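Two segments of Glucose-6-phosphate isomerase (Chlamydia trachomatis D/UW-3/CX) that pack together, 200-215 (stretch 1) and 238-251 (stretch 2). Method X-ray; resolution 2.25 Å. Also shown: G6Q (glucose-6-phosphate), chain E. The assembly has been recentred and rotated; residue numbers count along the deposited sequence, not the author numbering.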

# COMPACT_ATOMS: atom_id res chain seq x y z
N ASP A 200 6.32 -8.91 -27.34
CA ASP A 200 6.28 -9.13 -28.78
C ASP A 200 4.85 -8.84 -29.25
O ASP A 200 3.92 -9.59 -28.94
CB ASP A 200 6.71 -10.56 -29.10
CG ASP A 200 6.61 -10.93 -30.57
OD1 ASP A 200 6.31 -10.06 -31.43
OD2 ASP A 200 6.84 -12.12 -30.87
N LEU A 201 4.67 -7.73 -29.98
CA LEU A 201 3.33 -7.29 -30.36
C LEU A 201 2.62 -8.35 -31.19
O LEU A 201 1.42 -8.60 -31.01
CB LEU A 201 3.38 -5.97 -31.13
CG LEU A 201 3.83 -4.70 -30.37
CD1 LEU A 201 3.98 -3.51 -31.32
CD2 LEU A 201 2.89 -4.35 -29.22
N GLU A 202 3.35 -9.01 -32.11
CA GLU A 202 2.73 -10.05 -32.93
C GLU A 202 2.15 -11.17 -32.08
O GLU A 202 1.19 -11.83 -32.49
CB GLU A 202 3.75 -10.61 -33.92
CG GLU A 202 3.12 -10.97 -35.26
CD GLU A 202 4.11 -10.92 -36.40
OE1 GLU A 202 3.68 -10.67 -37.55
OE2 GLU A 202 5.33 -11.13 -36.15
N GLN A 203 2.69 -11.37 -30.88
CA GLN A 203 2.24 -12.41 -29.96
C GLN A 203 1.30 -11.88 -28.88
O GLN A 203 0.92 -12.63 -27.98
CB GLN A 203 3.46 -13.08 -29.31
CG GLN A 203 4.04 -14.23 -30.12
CD GLN A 203 2.97 -15.24 -30.55
OE1 GLN A 203 2.36 -15.89 -29.70
NE2 GLN A 203 2.75 -15.36 -31.86
N THR A 204 0.91 -10.62 -28.95
CA THR A 204 0.23 -9.95 -27.85
C THR A 204 -1.23 -9.73 -28.19
O THR A 204 -1.57 -9.25 -29.28
CB THR A 204 0.90 -8.60 -27.53
OG1 THR A 204 2.24 -8.81 -27.06
CG2 THR A 204 0.12 -7.87 -26.45
N LEU A 205 -2.10 -10.08 -27.25
CA LEU A 205 -3.51 -9.72 -27.29
C LEU A 205 -3.73 -8.54 -26.34
O LEU A 205 -3.38 -8.62 -25.16
CB LEU A 205 -4.37 -10.92 -26.91
CG LEU A 205 -5.86 -10.60 -26.71
CD1 LEU A 205 -6.50 -10.34 -28.07
CD2 LEU A 205 -6.59 -11.71 -25.95
N VAL A 206 -4.30 -7.45 -26.84
CA VAL A 206 -4.52 -6.25 -26.02
C VAL A 206 -5.99 -6.20 -25.63
O VAL A 206 -6.86 -6.12 -26.49
CB VAL A 206 -4.12 -4.97 -26.77
CG1 VAL A 206 -4.47 -3.74 -25.91
CG2 VAL A 206 -2.65 -4.99 -27.15
N VAL A 207 -6.27 -6.23 -24.33
CA VAL A 207 -7.65 -6.24 -23.83
C VAL A 207 -7.92 -4.87 -23.21
O VAL A 207 -7.42 -4.56 -22.12
CB VAL A 207 -7.88 -7.38 -22.83
CG1 VAL A 207 -9.36 -7.45 -22.42
CG2 VAL A 207 -7.44 -8.70 -23.42
N VAL A 208 -8.71 -4.06 -23.90
CA VAL A 208 -9.09 -2.74 -23.40
C VAL A 208 -10.37 -2.89 -22.59
O VAL A 208 -11.42 -3.28 -23.12
CB VAL A 208 -9.28 -1.74 -24.56
CG1 VAL A 208 -9.25 -0.32 -24.02
CG2 VAL A 208 -8.21 -1.95 -25.61
N VAL A 209 -10.28 -2.59 -21.30
CA VAL A 209 -11.37 -2.82 -20.36
C VAL A 209 -11.80 -1.45 -19.84
O VAL A 209 -11.04 -0.77 -19.14
CB VAL A 209 -10.95 -3.75 -19.21
CG1 VAL A 209 -12.10 -3.96 -18.24
CG2 VAL A 209 -10.44 -5.09 -19.76
N SER A 210 -13.02 -1.04 -20.19
CA SER A 210 -13.54 0.24 -19.71
C SER A 210 -15.06 0.15 -19.75
O SER A 210 -15.64 0.06 -20.84
CB SER A 210 -13.04 1.39 -20.58
OG SER A 210 -13.88 2.52 -20.46
N LYS A 211 -15.70 0.19 -18.58
CA LYS A 211 -17.16 0.07 -18.51
C LYS A 211 -17.84 1.17 -19.31
O LYS A 211 -18.61 0.89 -20.24
CB LYS A 211 -17.62 0.09 -17.04
CG LYS A 211 -19.14 0.09 -16.85
CD LYS A 211 -19.57 -0.14 -15.39
CE LYS A 211 -21.05 0.16 -15.18
NZ LYS A 211 -21.47 0.05 -13.76
N SER A 212 -17.53 2.43 -18.99
CA SER A 212 -18.12 3.55 -19.73
C SER A 212 -17.73 3.54 -21.20
O SER A 212 -18.51 3.97 -22.05
CB SER A 212 -17.70 4.88 -19.11
OG SER A 212 -16.29 5.04 -19.18
N GLY A 213 -16.51 3.11 -21.51
CA GLY A 213 -15.92 3.30 -22.82
C GLY A 213 -15.38 4.69 -23.08
O GLY A 213 -15.03 4.98 -24.23
N THR A 214 -15.29 5.56 -22.06
CA THR A 214 -14.89 6.95 -22.28
C THR A 214 -13.83 7.48 -21.31
O THR A 214 -13.48 8.66 -21.39
CB THR A 214 -16.13 7.86 -22.23
OG1 THR A 214 -16.84 7.61 -21.01
CG2 THR A 214 -17.06 7.57 -23.40
N THR A 215 -13.31 6.65 -20.40
CA THR A 215 -12.31 7.12 -19.45
C THR A 215 -11.01 7.53 -20.16
O THR A 215 -10.54 6.84 -21.07
CB THR A 215 -12.03 6.03 -18.42
OG1 THR A 215 -13.28 5.51 -17.95
CG2 THR A 215 -11.24 6.60 -17.25
N GLU A 238 -6.88 -7.11 -35.42
CA GLU A 238 -6.74 -8.53 -35.10
C GLU A 238 -6.22 -8.77 -33.67
O GLU A 238 -6.35 -9.89 -33.16
CB GLU A 238 -5.81 -9.21 -36.11
N HIS A 239 -5.67 -7.75 -33.01
CA HIS A 239 -5.03 -7.91 -31.71
C HIS A 239 -5.76 -7.25 -30.55
O HIS A 239 -5.33 -7.41 -29.39
CB HIS A 239 -3.59 -7.37 -31.76
CG HIS A 239 -2.70 -8.13 -32.69
ND1 HIS A 239 -1.88 -9.15 -32.26
CD2 HIS A 239 -2.49 -8.01 -34.02
CE1 HIS A 239 -1.20 -9.63 -33.28
NE2 HIS A 239 -1.55 -8.96 -34.37
N PHE A 240 -6.85 -6.51 -30.80
CA PHE A 240 -7.52 -5.73 -29.76
C PHE A 240 -8.90 -6.31 -29.44
O PHE A 240 -9.71 -6.53 -30.34
CB PHE A 240 -7.64 -4.26 -30.16
CG PHE A 240 -6.32 -3.55 -30.14
CD1 PHE A 240 -5.39 -3.77 -31.14
CD2 PHE A 240 -6.00 -2.70 -29.10
CE1 PHE A 240 -4.16 -3.14 -31.11
CE2 PHE A 240 -4.76 -2.05 -29.07
CZ PHE A 240 -3.85 -2.27 -30.07
N VAL A 241 -9.13 -6.55 -28.15
CA VAL A 241 -10.39 -7.04 -27.62
C VAL A 241 -10.95 -5.97 -26.69
O VAL A 241 -10.19 -5.33 -25.96
CB VAL A 241 -10.20 -8.39 -26.88
CG1 VAL A 241 -11.33 -8.65 -25.87
CG2 VAL A 241 -10.09 -9.53 -27.88
N ALA A 242 -12.26 -5.75 -26.74
CA ALA A 242 -12.89 -4.81 -25.83
C ALA A 242 -13.77 -5.52 -24.80
O ALA A 242 -14.37 -6.57 -25.08
CB ALA A 242 -13.72 -3.77 -26.59
N VAL A 243 -13.78 -4.96 -23.60
CA VAL A 243 -14.68 -5.35 -22.52
C VAL A 243 -15.31 -4.05 -22.05
O VAL A 243 -14.61 -3.18 -21.53
CB VAL A 243 -13.94 -6.07 -21.38
CG1 VAL A 243 -14.90 -6.47 -20.27
CG2 VAL A 243 -13.21 -7.29 -21.91
N THR A 244 -16.62 -3.90 -22.25
CA THR A 244 -17.29 -2.65 -21.97
C THR A 244 -18.77 -2.90 -21.72
O THR A 244 -19.30 -3.98 -22.00
CB THR A 244 -17.13 -1.63 -23.12
OG1 THR A 244 -17.75 -0.41 -22.74
CG2 THR A 244 -17.81 -2.12 -24.39
N SER A 245 -19.44 -1.87 -21.19
CA SER A 245 -20.88 -1.89 -21.01
C SER A 245 -21.59 -2.06 -22.35
O SER A 245 -21.14 -1.56 -23.39
CB SER A 245 -21.34 -0.59 -20.34
OG SER A 245 -22.50 -0.81 -19.56
N GLN A 246 -22.72 -2.76 -22.34
CA GLN A 246 -23.47 -2.95 -23.57
C GLN A 246 -24.01 -1.61 -24.07
O GLN A 246 -24.51 -0.79 -23.30
CB GLN A 246 -24.62 -3.93 -23.36
CG GLN A 246 -25.20 -4.48 -24.65
CD GLN A 246 -25.68 -5.91 -24.50
OE1 GLN A 246 -26.07 -6.33 -23.41
NE2 GLN A 246 -25.66 -6.67 -25.59
N GLY A 247 -23.89 -1.37 -25.38
CA GLY A 247 -24.31 -0.11 -25.95
C GLY A 247 -23.37 1.06 -25.70
O GLY A 247 -23.67 2.18 -26.11
N SER A 248 -22.25 0.82 -25.01
CA SER A 248 -21.21 1.81 -24.82
C SER A 248 -20.60 2.28 -26.15
O SER A 248 -20.71 1.59 -27.16
CB SER A 248 -20.12 1.22 -23.91
OG SER A 248 -18.84 1.71 -24.24
N PRO A 249 -19.95 3.44 -26.16
CA PRO A 249 -19.24 3.88 -27.38
C PRO A 249 -18.17 2.92 -27.83
O PRO A 249 -17.74 2.99 -28.99
CB PRO A 249 -18.64 5.23 -26.97
CG PRO A 249 -19.47 5.69 -25.82
CD PRO A 249 -19.85 4.44 -25.08
N MET A 250 -17.73 2.01 -26.96
CA MET A 250 -16.69 1.03 -27.26
C MET A 250 -17.25 -0.30 -27.76
O MET A 250 -16.49 -1.12 -28.28
CB MET A 250 -15.85 0.80 -25.99
CG MET A 250 -14.42 0.35 -26.21
SD MET A 250 -13.49 0.29 -24.65
CE MET A 250 -13.02 2.01 -24.54
N ASP A 251 -18.56 -0.51 -27.61
CA ASP A 251 -19.23 -1.76 -27.97
C ASP A 251 -19.31 -1.86 -29.49
O ASP A 251 -20.38 -1.65 -30.08
CB ASP A 251 -20.60 -1.79 -27.29
CG ASP A 251 -21.31 -3.11 -27.46
OD1 ASP A 251 -20.67 -4.11 -27.82
OD2 ASP A 251 -22.54 -3.12 -27.22
C1 G6Q E . -15.22 1.70 -9.90
C2 G6Q E . -14.94 3.18 -10.18
C3 G6Q E . -13.68 3.43 -10.99
C4 G6Q E . -13.78 2.98 -12.46
C5 G6Q E . -12.64 3.56 -13.30
C6 G6Q E . -12.60 2.99 -14.69
O1 G6Q E . -16.25 1.38 -9.40
O2 G6Q E . -16.05 3.78 -10.84
O3 G6Q E . -12.57 2.77 -10.38
O4 G6Q E . -13.73 1.55 -12.54
O5 G6Q E . -12.77 4.98 -13.33
O6 G6Q E . -13.90 3.23 -15.31
P G6Q E . -14.25 2.55 -16.73
O1P G6Q E . -14.23 1.05 -16.51
O2P G6Q E . -15.64 3.08 -17.07
O3P G6Q E . -13.19 3.01 -17.71

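Parallel β-strands carry their hydrogen bonds in a staggered ladder, and here side chains and loop backbone add contacts at the ends of the ladder. The pairing of 204-209 with 240-245 in this glucose-6-phosphate isomerase illustrates both points. Before the strand begins, a short 3-10 segment spanning L201 to Q203 brings carbonyl oxygens round the imidazole of H239, whose ND1 donates a hydrogen bond to T204 O (3.0 Å) at the ring edge.

The ladder proper then starts. V206 N donates to H239 O (2.8 Å) and V206 O accepts from V241 N (2.8 Å), so one residue bonds to the two neighbours of its partner F240, as parallel register requires. Side chains alternate between faces. On one, V206 CB lies over the F240 ring, 4.0 Å from its centroid. On the other, V207 CG1 packs against V243 CG2 (3.9 Å); between the rungs, CA-H groups approach the same carbonyls, as in V207 CA to V241 O (3.4 Å). V208 repeats the pattern round A242, with V208 N to V241 O at 2.8 Å and V243 N to V208 O at 2.9 Å, while V208 CG2 meets the ring edge at F240 CD2 (4.2 Å). V209 CG2 reaches V243 CB (4.0 Å); the four valines V207, V209, V241 and V243 make an apolar contact here.

The last regular rung is S210 N to V243 O (3.0 Å), and S210 CB meets M250 CE (4.0 Å). Beyond it the chain turns, and K211 O accepts from S245 N (3.0 Å), while T244 OG1 lies 2.9 Å from both S210 O and K211 O. In the same loop, K211 N donates to O1P of glucose-6-phosphate (2.7 Å) and S212 N to its O2P (2.8 Å). At G213 the backbone has positive phi, and a β-carbon would fall 2.3 Å from S248 OG; its absence lets the loops close together.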